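Local coordinates for protein internalin (PDB 4FMZ) that is a leucine-rich-repeat internalin of Listeria monocytogenes that probably takes part in bacterial adhesion to or invasion of host cells, at residues K266-N271 with Q288-F293; T221-L226 with S243-L248; S278-L283 with E305-L310. All coordinates share one frame; numbering follows the deposited sequence. Where two conformers were deposited one is given.

Contact 1 (K266-N271 with Q288-F293); sequences KLKMLN and QLNSLF. With EDO (1,2-ethanediol), chain F; EDO (1,2-ethanediol), chain H.
Met-269, present as selenomethionine, meets Phe-293 at the rim of its ring, where SE sits 3.6 Å from Phe-293 CE1. The selenium lies 81° off the ring normal, a Met-aromatic contact at the edge. The first torsion of Phe-293 sets CG anti to the carbonyl carbon, and the second fixes the turn of the ring. Farther along the side of the sheet that carries Met-269 and Phe-293, Asn-271 OD1 reaches Phe-293 CB at 3.4 Å, the amide and ring planes standing 39° apart. An ethanediol, probably from the crystallisation liquor, donates to Asn-271 OD1 from O2, and this oxygen also accepts from the backbone N of Gly-273. Just ahead of the strands, Lys-268 bends at chi2, chi3 and chi4 to lie alongside Asn-290, where NZ donates to OD1 at 3.2 Å, in the plane of the amide; Asn-290 ND2 is held by Asn-312 O. On the other face of the sheet, Leu-270 and Leu-292 run side by side with Leu-270 CD2 3.9 Å from Leu-292 CD1, and Leu-289 CD2 packs 3.8 Å from Leu-270 CB. The parallel backbone sets the pairing behind these side chains. Lys-268 O accepts from both Asn-290 N (2.8 Å) and Ser-291 N, after which Leu-270 N bonds to Ser-291 O and Leu-270 O takes Phe-293 N at 2.9 Å. Strands 269-271 and 291-293, 8° from parallel, are thus successive rungs of the leucine-rich-repeat solenoid, with strand 247-249 flanking the first and strand 315-317 the second; Phe-317 meets the Phe-293 ring edge-to-face.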
# COMPACT_ATOMS: atom_id res chain seq x y z
N LYS A 266 -12.91 -6.76 -19.24
CA LYS A 266 -13.20 -5.62 -18.37
C LYS A 266 -11.99 -4.68 -18.30
O LYS A 266 -12.12 -3.58 -17.77
CB LYS A 266 -13.64 -6.07 -16.96
CG LYS A 266 -15.06 -6.63 -16.94
CD LYS A 266 -15.63 -6.71 -15.52
N LEU A 267 -10.83 -5.08 -18.89
CA LEU A 267 -9.62 -4.26 -18.88
C LEU A 267 -9.85 -2.88 -19.49
O LEU A 267 -10.29 -2.76 -20.63
CB LEU A 267 -8.45 -4.93 -19.62
CG LEU A 267 -7.61 -5.96 -18.87
CD1 LEU A 267 -6.53 -6.52 -19.78
CD2 LEU A 267 -6.93 -5.35 -17.64
N LYS A 268 -9.56 -1.84 -18.69
CA LYS A 268 -9.62 -0.43 -19.05
C LYS A 268 -8.21 0.13 -19.19
O LYS A 268 -7.99 1.08 -19.95
CB LYS A 268 -10.42 0.39 -18.01
CG LYS A 268 -11.89 -0.02 -17.84
CD LYS A 268 -12.79 0.51 -18.96
CE LYS A 268 -14.06 1.15 -18.45
NZ LYS A 268 -13.80 2.49 -17.84
N MSE A 269 -7.26 -0.43 -18.41
CA MSE A 269 -5.86 0.01 -18.40
C MSE A 269 -4.95 -1.17 -18.67
O MSE A 269 -5.00 -2.18 -17.98
CB MSE A 269 -5.52 0.71 -17.06
CG MSE A 269 -4.04 0.52 -16.59
SE MSE A 269 -2.77 1.45 -17.65
CE MSE A 269 -2.12 2.77 -16.33
N LEU A 270 -4.11 -1.03 -19.69
CA LEU A 270 -3.14 -2.07 -19.98
C LEU A 270 -1.77 -1.44 -20.18
O LEU A 270 -1.57 -0.76 -21.18
CB LEU A 270 -3.53 -2.95 -21.18
CG LEU A 270 -2.54 -4.05 -21.54
CD1 LEU A 270 -2.36 -5.07 -20.39
CD2 LEU A 270 -2.97 -4.78 -22.81
N ASN A 271 -0.84 -1.68 -19.25
CA ASN A 271 0.51 -1.16 -19.39
C ASN A 271 1.48 -2.33 -19.54
O ASN A 271 1.78 -3.02 -18.56
CB ASN A 271 0.91 -0.23 -18.22
CG ASN A 271 2.30 0.37 -18.36
OD1 ASN A 271 3.12 -0.01 -19.21
ND2 ASN A 271 2.59 1.33 -17.50
N GLN A 288 -13.00 -2.17 -24.73
CA GLN A 288 -13.32 -1.32 -23.58
C GLN A 288 -12.07 -0.53 -23.05
O GLN A 288 -12.24 0.36 -22.21
CB GLN A 288 -13.96 -2.17 -22.46
CG GLN A 288 -14.88 -1.41 -21.49
CD GLN A 288 -16.27 -1.07 -21.99
OE1 GLN A 288 -16.52 -0.85 -23.19
NE2 GLN A 288 -17.21 -0.96 -21.07
N LEU A 289 -10.85 -0.84 -23.54
CA LEU A 289 -9.60 -0.18 -23.12
C LEU A 289 -9.63 1.36 -23.29
O LEU A 289 -10.10 1.85 -24.32
CB LEU A 289 -8.41 -0.73 -23.94
CG LEU A 289 -7.77 -2.03 -23.46
CD1 LEU A 289 -6.85 -2.62 -24.55
CD2 LEU A 289 -7.01 -1.83 -22.14
N ASN A 290 -9.14 2.10 -22.27
CA ASN A 290 -9.04 3.57 -22.31
C ASN A 290 -7.58 4.01 -22.37
O ASN A 290 -7.28 5.07 -22.89
CB ASN A 290 -9.72 4.23 -21.08
CG ASN A 290 -11.22 4.03 -20.99
OD1 ASN A 290 -11.76 3.81 -19.90
ND2 ASN A 290 -11.93 4.14 -22.11
N SER A 291 -6.68 3.21 -21.77
CA SER A 291 -5.26 3.53 -21.69
C SER A 291 -4.45 2.31 -22.04
O SER A 291 -4.64 1.23 -21.46
CB SER A 291 -4.89 4.03 -20.30
OG SER A 291 -5.78 5.05 -19.88
N LEU A 292 -3.56 2.48 -23.02
CA LEU A 292 -2.73 1.39 -23.53
C LEU A 292 -1.31 1.85 -23.68
O LEU A 292 -1.04 2.80 -24.41
CB LEU A 292 -3.31 0.90 -24.87
CG LEU A 292 -2.58 -0.21 -25.64
CD1 LEU A 292 -2.47 -1.50 -24.83
CD2 LEU A 292 -3.31 -0.50 -26.92
N PHE A 293 -0.39 1.18 -22.98
CA PHE A 293 1.04 1.52 -23.03
C PHE A 293 1.80 0.37 -23.68
O PHE A 293 1.95 -0.71 -23.09
CB PHE A 293 1.58 1.85 -21.63
CG PHE A 293 0.86 3.01 -20.97
CD1 PHE A 293 -0.28 2.80 -20.20
CD2 PHE A 293 1.29 4.32 -21.17
CE1 PHE A 293 -0.96 3.88 -19.62
CE2 PHE A 293 0.60 5.40 -20.59
CZ PHE A 293 -0.51 5.17 -19.82
C1 EDO F . -7.53 4.30 -17.27
O1 EDO F . -7.53 5.69 -16.93
C2 EDO F . -8.76 3.58 -16.67
O2 EDO F . -9.96 4.06 -17.27
C1 EDO H . 7.78 1.24 -18.87
O1 EDO H . 7.87 1.54 -20.25
C2 EDO H . 6.34 0.78 -18.54
O2 EDO H . 5.44 1.66 -19.19
O HOH W 1 -11.70 -4.35 -22.50

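Contact 2 (T221-L226 with S243-L248); sequences TRLNSL and SQLTWL
Gln-244 CG lies over the centre of one guanidinium face of Arg-222, 3.4 Å above its plane. The pair spans two consecutive turns of a leucine-rich-repeat solenoid, joined by parallel strands that begin at Ser-225 and Trp-247. The guanidinium and amide planes are only 16° apart and stacked, the two chains pointing the same way; the arginine chain, bent at chi2 and chi3, lies alongside Gln-244. Gln-244 NE2 in turn donates to Ser-243 OG. The other flat group is the Trp-247 indole. The end of this side chain leads away from 221-226, and it is CB that comes near, 3.5 Å from Ser-225 OG, while NE1 bonds to Glu-249 and the ring makes a cation-pi contact with Lys-227.

Leu-223, Leu-226, Leu-245 and Leu-248 are buried and pair between the turns: Leu-226 CD2 lies 3.8 Å from Leu-248 CD1, and Leu-223 CD2 meets Leu-245 CD1. Just before the strands, Asn-224 O is gripped by two amides, Thr-246 N at 2.8 Å and the longer Trp-247 N at 3.3 Å, both in the carbonyl plane. Leu-226 N then bonds to Trp-247 O. Nearer the arginine, one water bridges the turns, donating to Thr-221 O and Leu-223 O and accepting from Gln-244 N at 2.9 Å.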
# COMPACT_ATOMS: atom_id res chain seq x y z
N THR A 221 -8.89 -15.08 -8.08
CA THR A 221 -9.94 -15.06 -9.10
C THR A 221 -10.77 -13.76 -9.13
O THR A 221 -11.34 -13.44 -10.18
CB THR A 221 -10.86 -16.28 -8.99
OG1 THR A 221 -11.61 -16.20 -7.78
CG2 THR A 221 -10.10 -17.62 -9.10
N ARG A 222 -10.84 -13.00 -8.03
CA ARG A 222 -11.62 -11.77 -8.06
C ARG A 222 -10.73 -10.53 -8.26
O ARG A 222 -11.24 -9.42 -8.12
CB ARG A 222 -12.48 -11.61 -6.79
CG ARG A 222 -13.58 -12.68 -6.63
CD ARG A 222 -14.48 -12.85 -7.85
NE ARG A 222 -15.43 -11.75 -8.02
CZ ARG A 222 -16.27 -11.64 -9.05
NH1 ARG A 222 -16.28 -12.55 -10.01
NH2 ARG A 222 -17.10 -10.61 -9.12
N LEU A 223 -9.43 -10.73 -8.60
CA LEU A 223 -8.48 -9.62 -8.80
C LEU A 223 -9.01 -8.59 -9.78
O LEU A 223 -9.43 -8.94 -10.89
CB LEU A 223 -7.10 -10.13 -9.27
CG LEU A 223 -5.89 -9.24 -8.91
CD1 LEU A 223 -5.70 -9.13 -7.37
CD2 LEU A 223 -4.64 -9.80 -9.52
N ASN A 224 -9.01 -7.32 -9.35
CA ASN A 224 -9.50 -6.18 -10.11
C ASN A 224 -8.33 -5.37 -10.66
O ASN A 224 -8.37 -4.95 -11.82
CB ASN A 224 -10.41 -5.30 -9.23
CG ASN A 224 -10.88 -4.05 -9.91
OD1 ASN A 224 -10.12 -3.11 -10.12
ND2 ASN A 224 -12.15 -4.01 -10.28
N SER A 225 -7.30 -5.13 -9.83
CA SER A 225 -6.13 -4.35 -10.23
C SER A 225 -4.83 -5.06 -9.86
O SER A 225 -4.70 -5.56 -8.74
CB SER A 225 -6.16 -2.96 -9.62
OG SER A 225 -7.33 -2.26 -10.00
N LEU A 226 -3.89 -5.11 -10.79
CA LEU A 226 -2.59 -5.73 -10.62
C LEU A 226 -1.53 -4.80 -11.17
O LEU A 226 -1.59 -4.42 -12.33
CB LEU A 226 -2.52 -7.13 -11.30
CG LEU A 226 -1.16 -7.86 -11.28
CD1 LEU A 226 -0.77 -8.30 -9.88
CD2 LEU A 226 -1.20 -9.09 -12.15
N SER A 243 -11.34 -12.79 -14.85
CA SER A 243 -12.47 -12.12 -15.50
C SER A 243 -12.71 -10.68 -15.03
O SER A 243 -13.20 -9.85 -15.79
CB SER A 243 -13.75 -12.93 -15.29
OG SER A 243 -14.23 -12.87 -13.96
N GLN A 244 -12.37 -10.39 -13.77
CA GLN A 244 -12.63 -9.08 -13.19
C GLN A 244 -11.46 -8.11 -13.33
O GLN A 244 -11.58 -6.98 -12.86
CB GLN A 244 -13.03 -9.21 -11.70
CG GLN A 244 -14.26 -10.07 -11.42
CD GLN A 244 -15.45 -9.72 -12.28
OE1 GLN A 244 -15.98 -8.61 -12.23
NE2 GLN A 244 -15.87 -10.66 -13.11
N LEU A 245 -10.35 -8.50 -13.99
CA LEU A 245 -9.19 -7.61 -14.11
C LEU A 245 -9.54 -6.36 -14.97
O LEU A 245 -10.02 -6.51 -16.09
CB LEU A 245 -8.00 -8.40 -14.68
CG LEU A 245 -6.60 -7.91 -14.32
CD1 LEU A 245 -6.33 -8.00 -12.82
CD2 LEU A 245 -5.56 -8.72 -15.06
N THR A 246 -9.37 -5.16 -14.40
CA THR A 246 -9.72 -3.87 -15.02
C THR A 246 -8.47 -3.01 -15.25
O THR A 246 -8.46 -2.16 -16.13
CB THR A 246 -10.74 -3.14 -14.09
OG1 THR A 246 -11.80 -4.04 -13.77
CG2 THR A 246 -11.32 -1.84 -14.65
N TRP A 247 -7.46 -3.16 -14.38
CA TRP A 247 -6.25 -2.34 -14.40
C TRP A 247 -5.05 -3.27 -14.32
O TRP A 247 -4.90 -4.01 -13.33
CB TRP A 247 -6.28 -1.34 -13.21
CG TRP A 247 -5.23 -0.28 -13.23
CD1 TRP A 247 -3.89 -0.44 -12.97
CD2 TRP A 247 -5.43 1.12 -13.43
NE1 TRP A 247 -3.25 0.77 -13.08
CE2 TRP A 247 -4.17 1.75 -13.35
CE3 TRP A 247 -6.56 1.91 -13.72
CZ2 TRP A 247 -4.02 3.14 -13.48
CZ3 TRP A 247 -6.40 3.29 -13.86
CH2 TRP A 247 -5.14 3.89 -13.77
N LEU A 248 -4.24 -3.29 -15.36
CA LEU A 248 -3.09 -4.19 -15.38
C LEU A 248 -1.82 -3.45 -15.80
O LEU A 248 -1.74 -2.97 -16.92
CB LEU A 248 -3.37 -5.41 -16.32
CG LEU A 248 -2.21 -6.40 -16.59
CD1 LEU A 248 -1.68 -7.00 -15.28
CD2 LEU A 248 -2.66 -7.53 -17.51
O HOH W 2 -10.44 -11.35 -11.86
O HOH W 3 -12.87 -14.72 -12.47

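Contact 3 (S278-L283 with E305-L310); sequences SDISVL and EVIGGL
Ile-280 and Ile-307 cross obliquely, CD1 of Ile-280 lying 3.6 Å from CD1 of Ile-307 and equally near its CG1. Val-306 also meets Ile-280 at an oblique angle, its CG1 3.8 Å from Ile-280 CD1. The isoleucine gets there through a chi1 of 50°, which sets CG1 between the backbone N and the carbonyl carbon, and a chi2 of 165° that extends CD1 beyond it. The other methyl of Val-306, CG2, turns to the backbone, where Ser-281 O is 4.0 Å away, and to Leu-283 CB. Leu-310 then finishes the line from the far end of its segment: CD1 reaches Leu-283 CB at 4.2 Å, and CD2 comes to 3.3 Å from the carbonyl oxygen of Leu-283.

No hydrogen bond joins the two segments, so apolar packing carries the contact. Each keeps its own polar bonds. Asp-279 OD2 accepts from Ser-281 N, which comes from above the carboxylate plane and closes an Asx turn. Its syn lone pair takes Ser-281 OG at 2.7 Å, and the two bonds tie down the start of the 3-10 turn 281-283. Ile-307 also touches Leu-318 and Leu-329, and both Leu-283 and Leu-310 reach Leu-292 of strand 291-293. This is the convex side of a leucine-rich-repeat solenoid, where the 3-10 segment at 281-283 and the short helix 304-308, with Leu-310 just beyond it, pack their aliphatic side chains together.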
# COMPACT_ATOMS: atom_id res chain seq x y z
N SER A 278 5.76 -8.57 -29.96
CA SER A 278 5.78 -8.31 -31.40
C SER A 278 4.38 -8.54 -32.02
O SER A 278 4.16 -8.17 -33.16
CB SER A 278 6.83 -9.16 -32.10
OG SER A 278 6.63 -10.54 -31.83
N ASP A 279 3.44 -9.13 -31.26
CA ASP A 279 2.08 -9.36 -31.77
C ASP A 279 1.04 -8.93 -30.75
O ASP A 279 1.13 -9.30 -29.58
CB ASP A 279 1.86 -10.83 -32.16
CG ASP A 279 0.57 -11.01 -32.94
OD1 ASP A 279 0.59 -10.79 -34.18
OD2 ASP A 279 -0.47 -11.25 -32.31
N ILE A 280 0.03 -8.17 -31.20
CA ILE A 280 -1.03 -7.66 -30.35
C ILE A 280 -2.43 -7.92 -30.96
O ILE A 280 -3.38 -7.23 -30.60
CB ILE A 280 -0.80 -6.13 -30.08
CG1 ILE A 280 -0.56 -5.34 -31.38
CG2 ILE A 280 0.33 -5.90 -29.05
CD1 ILE A 280 -0.67 -3.90 -31.26
N SER A 281 -2.56 -8.93 -31.84
CA SER A 281 -3.84 -9.25 -32.48
C SER A 281 -4.96 -9.56 -31.46
O SER A 281 -6.12 -9.26 -31.74
CB SER A 281 -3.70 -10.38 -33.49
OG SER A 281 -3.07 -11.51 -32.92
N VAL A 282 -4.62 -10.06 -30.26
CA VAL A 282 -5.61 -10.34 -29.20
C VAL A 282 -6.30 -9.05 -28.68
O VAL A 282 -7.38 -9.14 -28.09
CB VAL A 282 -5.04 -11.18 -28.02
CG1 VAL A 282 -4.71 -12.60 -28.46
CG2 VAL A 282 -3.83 -10.50 -27.36
N LEU A 283 -5.71 -7.85 -28.91
CA LEU A 283 -6.30 -6.60 -28.43
C LEU A 283 -7.63 -6.26 -29.13
O LEU A 283 -8.40 -5.48 -28.57
CB LEU A 283 -5.33 -5.41 -28.52
CG LEU A 283 -4.01 -5.52 -27.72
CD1 LEU A 283 -3.20 -4.23 -27.83
CD2 LEU A 283 -4.26 -5.91 -26.25
N GLU A 305 -3.30 -1.52 -37.36
CA GLU A 305 -4.71 -1.71 -37.72
C GLU A 305 -5.56 -2.14 -36.51
O GLU A 305 -6.66 -1.62 -36.34
CB GLU A 305 -4.84 -2.75 -38.85
CG GLU A 305 -6.14 -2.67 -39.63
CD GLU A 305 -6.32 -3.76 -40.67
OE1 GLU A 305 -5.61 -3.72 -41.70
OE2 GLU A 305 -7.17 -4.65 -40.45
N VAL A 306 -5.04 -3.06 -35.67
CA VAL A 306 -5.76 -3.54 -34.49
C VAL A 306 -5.92 -2.38 -33.46
O VAL A 306 -7.01 -2.22 -32.89
CB VAL A 306 -5.17 -4.85 -33.87
CG1 VAL A 306 -3.73 -4.67 -33.38
CG2 VAL A 306 -6.05 -5.38 -32.75
N ILE A 307 -4.87 -1.55 -33.27
CA ILE A 307 -4.94 -0.43 -32.31
C ILE A 307 -5.97 0.60 -32.78
O ILE A 307 -6.70 1.14 -31.96
CB ILE A 307 -3.57 0.23 -32.00
CG1 ILE A 307 -2.55 -0.82 -31.52
CG2 ILE A 307 -3.73 1.33 -30.95
CD1 ILE A 307 -1.15 -0.32 -31.29
N GLY A 308 -6.05 0.83 -34.09
CA GLY A 308 -7.02 1.75 -34.68
C GLY A 308 -8.47 1.42 -34.39
O GLY A 308 -9.31 2.32 -34.41
N GLY A 309 -8.76 0.14 -34.09
CA GLY A 309 -10.09 -0.33 -33.74
C GLY A 309 -10.50 -0.04 -32.30
O GLY A 309 -11.70 -0.06 -31.99
N LEU A 310 -9.52 0.23 -31.42
CA LEU A 310 -9.75 0.51 -30.00
C LEU A 310 -10.14 1.98 -29.81
O LEU A 310 -9.39 2.78 -29.26
CB LEU A 310 -8.49 0.15 -29.17
CG LEU A 310 -7.97 -1.29 -29.32
CD1 LEU A 310 -6.54 -1.41 -28.81
CD2 LEU A 310 -8.89 -2.26 -28.65

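Overall arrangement
Contacts 1 and 2 join neighbouring parallel strands of the same solenoid face, and strands 247-249 and 269-271 connect them directly: Lys-268 N lies 2.8 Å from Thr-246 O, a probable hydrogen bond, and Met-269 CE packs on Trp-247 CZ2. Both are partly buried, with leucines inward and polar or aromatic groups outward. Contact 3 is a buried, mainly apolar meeting with no hydrogen bond across it, on the other side of the interior from contact 1; Leu-283 also touches Leu-270, so one leucine core serves both. Backbone bonding thus dominates along the strands, side-chain packing behind them. Contacts 2 and 3 do not touch, their nearest atoms being about 9 Å apart.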